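Local structure of cyclopenase asqI (Emericella nidulans, 5YY3) at residues A[212-215]-A[216-220]; A[399-402]-A[403-407]. The protein catalyses the zinc-dependent ring contraction of 4'-methoxycyclopenine to 4'-methoxyviridicatin, with release of methyl isocyanate, in aspoquinolone biosynthesis. All coordinates share one frame; numbering follows the deposited sequence.

Contact 1: A[212-215]-A[216-220]; sequences EVFL and YVHSQ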
loop_
_atom_site.group_PDB
_atom_site.type_symbol
_atom_site.label_atom_id
_atom_site.label_comp_id
_atom_site.label_asym_id
_atom_site.label_seq_id
_atom_site.Cartn_x
_atom_site.Cartn_y
_atom_site.Cartn_z
ATOM N N GLU A 212 -25.592 -32.925 0.580
ATOM C CA GLU A 212 -24.306 -33.104 1.236
ATOM C C GLU A 212 -23.163 -32.636 0.355
ATOM O O GLU A 212 -22.289 -31.896 0.789
ATOM C CB GLU A 212 -24.113 -34.567 1.585
ATOM C CG GLU A 212 -23.323 -34.796 2.825
ATOM C CD GLU A 212 -23.179 -36.260 3.107
ATOM O OE1 GLU A 212 -22.269 -36.887 2.516
ATOM O OE2 GLU A 212 -24.006 -36.779 3.887
ATOM N N VAL A 213 -23.187 -33.095 -0.890
ATOM C CA VAL A 213 -22.242 -32.686 -1.915
ATOM C C VAL A 213 -22.268 -31.174 -2.218
ATOM O O VAL A 213 -21.221 -30.531 -2.310
ATOM C CB VAL A 213 -22.519 -33.476 -3.200
ATOM C CG1 VAL A 213 -21.850 -32.839 -4.387
ATOM C CG2 VAL A 213 -22.062 -34.922 -3.026
ATOM N N PHE A 214 -23.465 -30.625 -2.393
ATOM C CA PHE A 214 -23.670 -29.198 -2.613
ATOM C C PHE A 214 -22.950 -28.369 -1.546
ATOM O O PHE A 214 -22.134 -27.513 -1.860
ATOM C CB PHE A 214 -25.181 -28.894 -2.629
ATOM C CG PHE A 214 -25.525 -27.433 -2.551
ATOM C CD1 PHE A 214 -25.496 -26.639 -3.682
ATOM C CD2 PHE A 214 -25.905 -26.859 -1.350
ATOM C CE1 PHE A 214 -25.819 -25.291 -3.613
ATOM C CE2 PHE A 214 -26.229 -25.508 -1.281
ATOM C CZ PHE A 214 -26.184 -24.728 -2.413
ATOM N N LEU A 215 -23.240 -28.654 -0.285
ATOM C CA LEU A 215 -22.680 -27.910 0.835
ATOM C C LEU A 215 -21.167 -28.104 0.962
ATOM O O LEU A 215 -20.416 -27.155 1.210
ATOM C CB LEU A 215 -23.382 -28.345 2.123
ATOM C CG LEU A 215 -23.953 -27.268 3.042
ATOM C CD1 LEU A 215 -24.579 -26.125 2.247
ATOM C CD2 LEU A 215 -24.981 -27.901 3.988
ATOM N N TYR A 216 -20.724 -29.347 0.794
ATOM C CA TYR A 216 -19.314 -29.680 0.928
ATOM C C TYR A 216 -18.422 -29.036 -0.142
ATOM O O TYR A 216 -17.363 -28.475 0.169
ATOM C CB TYR A 216 -19.135 -31.184 0.882
ATOM C CG TYR A 216 -17.689 -31.580 0.843
ATOM C CD1 TYR A 216 -16.899 -31.458 1.972
ATOM C CD2 TYR A 216 -17.102 -32.051 -0.328
ATOM C CE1 TYR A 216 -15.590 -31.803 1.948
ATOM C CE2 TYR A 216 -15.776 -32.408 -0.360
ATOM C CZ TYR A 216 -15.029 -32.291 0.792
ATOM O OH TYR A 216 -13.701 -32.630 0.811
ATOM N N VAL A 217 -18.836 -29.130 -1.399
ATOM C CA VAL A 217 -18.082 -28.543 -2.495
ATOM C C VAL A 217 -17.958 -27.034 -2.317
ATOM O O VAL A 217 -16.862 -26.469 -2.413
ATOM C CB VAL A 217 -18.745 -28.849 -3.844
ATOM C CG1 VAL A 217 -18.136 -28.011 -4.949
ATOM C CG2 VAL A 217 -18.629 -30.342 -4.154
ATOM N N HIS A 218 -19.075 -26.380 -2.017
ATOM C CA HIS A 218 -19.046 -24.945 -1.805
ATOM C C HIS A 218 -18.259 -24.544 -0.560
ATOM O O HIS A 218 -17.559 -23.533 -0.577
ATOM C CB HIS A 218 -20.464 -24.395 -1.744
ATOM C CG HIS A 218 -21.122 -24.340 -3.079
ATOM N ND1 HIS A 218 -21.838 -25.399 -3.599
ATOM C CD2 HIS A 218 -21.122 -23.378 -4.032
ATOM C CE1 HIS A 218 -22.279 -25.076 -4.803
ATOM N NE2 HIS A 218 -21.863 -23.855 -5.087
ATOM N N SER A 219 -18.362 -25.319 0.515
ATOM C CA SER A 219 -17.582 -25.007 1.717
ATOM C C SER A 219 -16.094 -25.231 1.495
ATOM O O SER A 219 -15.250 -24.535 2.049
ATOM C CB SER A 219 -18.031 -25.846 2.907
ATOM O OG SER A 219 -17.186 -25.586 4.015
ATOM N N GLN A 220 -15.784 -26.220 0.675
ATOM C CA GLN A 220 -14.409 -26.577 0.425
ATOM C C GLN A 220 -13.780 -25.508 -0.509
ATOM O O GLN A 220 -12.622 -25.109 -0.309
ATOM C CB GLN A 220 -14.376 -28.009 -0.130
ATOM C CG GLN A 220 -13.069 -28.745 -0.178
ATOM C CD GLN A 220 -12.424 -29.065 1.168
ATOM O OE1 GLN A 220 -11.276 -29.495 1.191
ATOM N NE2 GLN A 220 -13.128 -28.855 2.271
#

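Contact 2: A[399-402]-A[403-407]; sequences HLQY and YGRLA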
loop_
_atom_site.group_PDB
_atom_site.type_symbol
_atom_site.label_atom_id
_atom_site.label_comp_id
_atom_site.label_asym_id
_atom_site.label_seq_id
_atom_site.Cartn_x
_atom_site.Cartn_y
_atom_site.Cartn_z
ATOM N N HIS A 399 -21.827 -17.640 2.702
ATOM C CA HIS A 399 -23.136 -17.691 3.366
ATOM C C HIS A 399 -23.678 -19.110 3.384
ATOM O O HIS A 399 -24.118 -19.578 4.425
ATOM C CB HIS A 399 -24.151 -16.773 2.689
ATOM C CG HIS A 399 -25.530 -16.863 3.274
ATOM N ND1 HIS A 399 -25.790 -16.651 4.613
ATOM C CD2 HIS A 399 -26.727 -17.126 2.696
ATOM C CE1 HIS A 399 -27.083 -16.784 4.837
ATOM N NE2 HIS A 399 -27.675 -17.070 3.691
ATOM N N LEU A 400 -23.671 -19.784 2.233
ATOM C CA LEU A 400 -23.992 -21.217 2.192
ATOM C C LEU A 400 -23.196 -21.987 3.246
ATOM O O LEU A 400 -23.750 -22.820 3.971
ATOM C CB LEU A 400 -23.709 -21.810 0.801
ATOM C CG LEU A 400 -24.518 -21.181 -0.330
ATOM C CD1 LEU A 400 -24.128 -21.789 -1.662
ATOM C CD2 LEU A 400 -26.009 -21.370 -0.060
ATOM N N GLN A 401 -21.895 -21.697 3.338
ATOM C CA GLN A 401 -21.041 -22.391 4.304
ATOM C C GLN A 401 -21.550 -22.201 5.741
ATOM O O GLN A 401 -21.373 -23.084 6.596
ATOM C CB GLN A 401 -19.595 -21.907 4.199
ATOM C CG GLN A 401 -18.605 -22.740 5.007
ATOM C CD GLN A 401 -17.279 -22.020 5.234
ATOM O OE1 GLN A 401 -17.242 -20.914 5.795
ATOM N NE2 GLN A 401 -16.179 -22.645 4.800
ATOM N N TYR A 402 -22.189 -21.062 6.002
ATOM C CA TYR A 402 -22.702 -20.764 7.344
ATOM C C TYR A 402 -23.737 -21.801 7.790
ATOM O O TYR A 402 -23.739 -22.238 8.949
ATOM C CB TYR A 402 -23.293 -19.345 7.393
ATOM C CG TYR A 402 -23.898 -18.966 8.723
ATOM C CD1 TYR A 402 -23.194 -19.150 9.902
ATOM C CD2 TYR A 402 -25.171 -18.401 8.797
ATOM C CE1 TYR A 402 -23.738 -18.813 11.133
ATOM C CE2 TYR A 402 -25.733 -18.047 10.023
ATOM C CZ TYR A 402 -25.011 -18.256 11.189
ATOM O OH TYR A 402 -25.546 -17.906 12.411
ATOM N N TYR A 403 -24.596 -22.227 6.874
ATOM C CA TYR A 403 -25.584 -23.241 7.218
ATOM C C TYR A 403 -24.884 -24.535 7.635
ATOM O O TYR A 403 -25.278 -25.189 8.618
ATOM C CB TYR A 403 -26.537 -23.481 6.051
ATOM C CG TYR A 403 -27.396 -22.279 5.725
ATOM C CD1 TYR A 403 -28.631 -22.101 6.331
ATOM C CD2 TYR A 403 -26.954 -21.308 4.830
ATOM C CE1 TYR A 403 -29.416 -20.999 6.036
ATOM C CE2 TYR A 403 -27.721 -20.201 4.538
ATOM C CZ TYR A 403 -28.951 -20.050 5.135
ATOM O OH TYR A 403 -29.718 -18.946 4.825
ATOM N N GLY A 404 -23.829 -24.881 6.902
ATOM C CA GLY A 404 -22.960 -25.989 7.270
ATOM C C GLY A 404 -22.345 -25.861 8.652
ATOM O O GLY A 404 -22.292 -26.836 9.391
ATOM N N ARG A 405 -21.880 -24.671 9.016
ATOM C CA ARG A 405 -21.337 -24.458 10.356
ATOM C C ARG A 405 -22.390 -24.679 11.442
ATOM O O ARG A 405 -22.097 -25.292 12.476
ATOM C CB ARG A 405 -20.748 -23.053 10.489
ATOM C CG ARG A 405 -19.566 -22.805 9.567
ATOM C CD ARG A 405 -19.024 -21.387 9.723
ATOM N NE ARG A 405 -17.837 -21.200 8.896
ATOM C CZ ARG A 405 -16.607 -21.404 9.336
ATOM N NH1 ARG A 405 -16.426 -21.807 10.588
ATOM N NH2 ARG A 405 -15.571 -21.235 8.529
ATOM N N LEU A 406 -23.605 -24.176 11.211
ATOM C CA LEU A 406 -24.696 -24.318 12.175
ATOM C C LEU A 406 -25.034 -25.790 12.423
ATOM O O LEU A 406 -25.186 -26.232 13.567
ATOM C CB LEU A 406 -25.945 -23.590 11.690
ATOM C CG LEU A 406 -25.902 -22.060 11.732
ATOM C CD1 LEU A 406 -26.981 -21.497 10.829
ATOM C CD2 LEU A 406 -26.078 -21.542 13.162
ATOM N N ALA A 407 -25.160 -26.542 11.341
ATOM C CA ALA A 407 -25.578 -27.930 11.442
ATOM C C ALA A 407 -24.466 -28.744 12.089
ATOM O O ALA A 407 -24.717 -29.556 12.985
ATOM C CB ALA A 407 -25.939 -28.491 10.062
#

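Contact 1: A[212-215]-A[216-220]
His218, a zinc ligand, turns its ring back over the preceding helical turn and bonds through ND1 to the carbonyl oxygen of Phe214. The bond between His218 ND1 and Phe214 O is 2.8 Å long, with an N-H...O angle of 161°, and the oxygen lies almost exactly in the imidazole plane. The ND1 bond restrains the rotation of the imidazole, and it is consistent with NE2 being the nitrogen turned to the zinc. Phe214 O is gripped twice, since the backbone N of His218 also donates to it, at 3.3 Å from His218 N to Phe214 O; the two donors arrive from opposite faces of the carbonyl plane. What brings ND1 within reach is the first torsion of His218, which sets CG beside its own backbone N (chi1 -74°).

The Phe214 ring lies next to this imidazole, with ND1 over one of its faces. Phe214 CE1 and His218 CE1 approach to 3.7 Å, and the planes meet at 50°, an oblique aromatic pair. One residue back, Val213 and Val217 lie side by side and point the same way, Val213 CG1 being 4.1 Å from Val217 CG2. The i to i+4 backbone bonds of the helix continue through this turn, including Val217 N to Val213 O at 2.9 Å and Ser219 N to Leu215 O at 2.8 Å.

His186 and His190, on helix 180-193, complete the protein's zinc ligands. That helix also covers the valine side, where Trp189 touches both Val213 and Val217. Leu400 of helix 391-410 packs on Phe214 and His218, while Gln220 reaches toward the strand-rich part of the chain and accepts a hydrogen bond from the backbone N of Glu509 in strand 508-517.

Contact 2: A[399-402]-A[403-407]
Tyr403 directs the edge of its ring at a face of the His399 imidazole, one helical turn earlier. The planes stand at 73° with centroids 4.8 Å apart, an offset edge-to-face pair, and Tyr403 CE2 comes to 3.2 Å from His399 NE2. The polar ends of the imidazole are held elsewhere, ND1 by Asn241 and NE2 by the hydroxyl of Tyr243.

On another side of the helix, Arg405 grips Gln401 OE1 with two nitrogens. Both Arg405 NE and Arg405 NH2 stand 3.2 Å from Gln401 OE1, which lies near the guanidinium plane, yet both donors sit above one face of the amide rather than on a lone pair, consistent with planes turned 80° apart. Arg405 NH1 forms salt bridges to Asp503 and to Asp244 of the second subunit.

Leu406 CD1 makes a CH-pi contact with the Tyr402 ring, sitting over its face near the normal, 3.9 Å from the centroid. With CG anti to the backbone N (chi1 178°), Tyr402 lays this ring alongside the next turn.

These i to i+4 pairs belong to a helix of the mainly helical metal-binding domain characteristic of the hemocyanin and tyrosinase family, here reaching the subunit interface.

Contacts 1 and 2 are both buried single-helix contacts, on 210-231 and 391-410, with centres about 10 Å apart. The helices meet directly: Ser219 OG and Gln401 NE2, 3.2 Å apart, form a probable hydrogen bond. Contact 1 lies nearer the chain centre, its centre about 6 Å from it against about 15 Å for contact 2, and no other subunit touches it. Its chemistry centres on a metal-ligand histidine held by a carbonyl of its own helix. The histidine of contact 2 instead has ring nitrogens bonded to residues outside its helix, and charge enters there through an arginine that pairs with carboxylates of its own chain and of the second subunit.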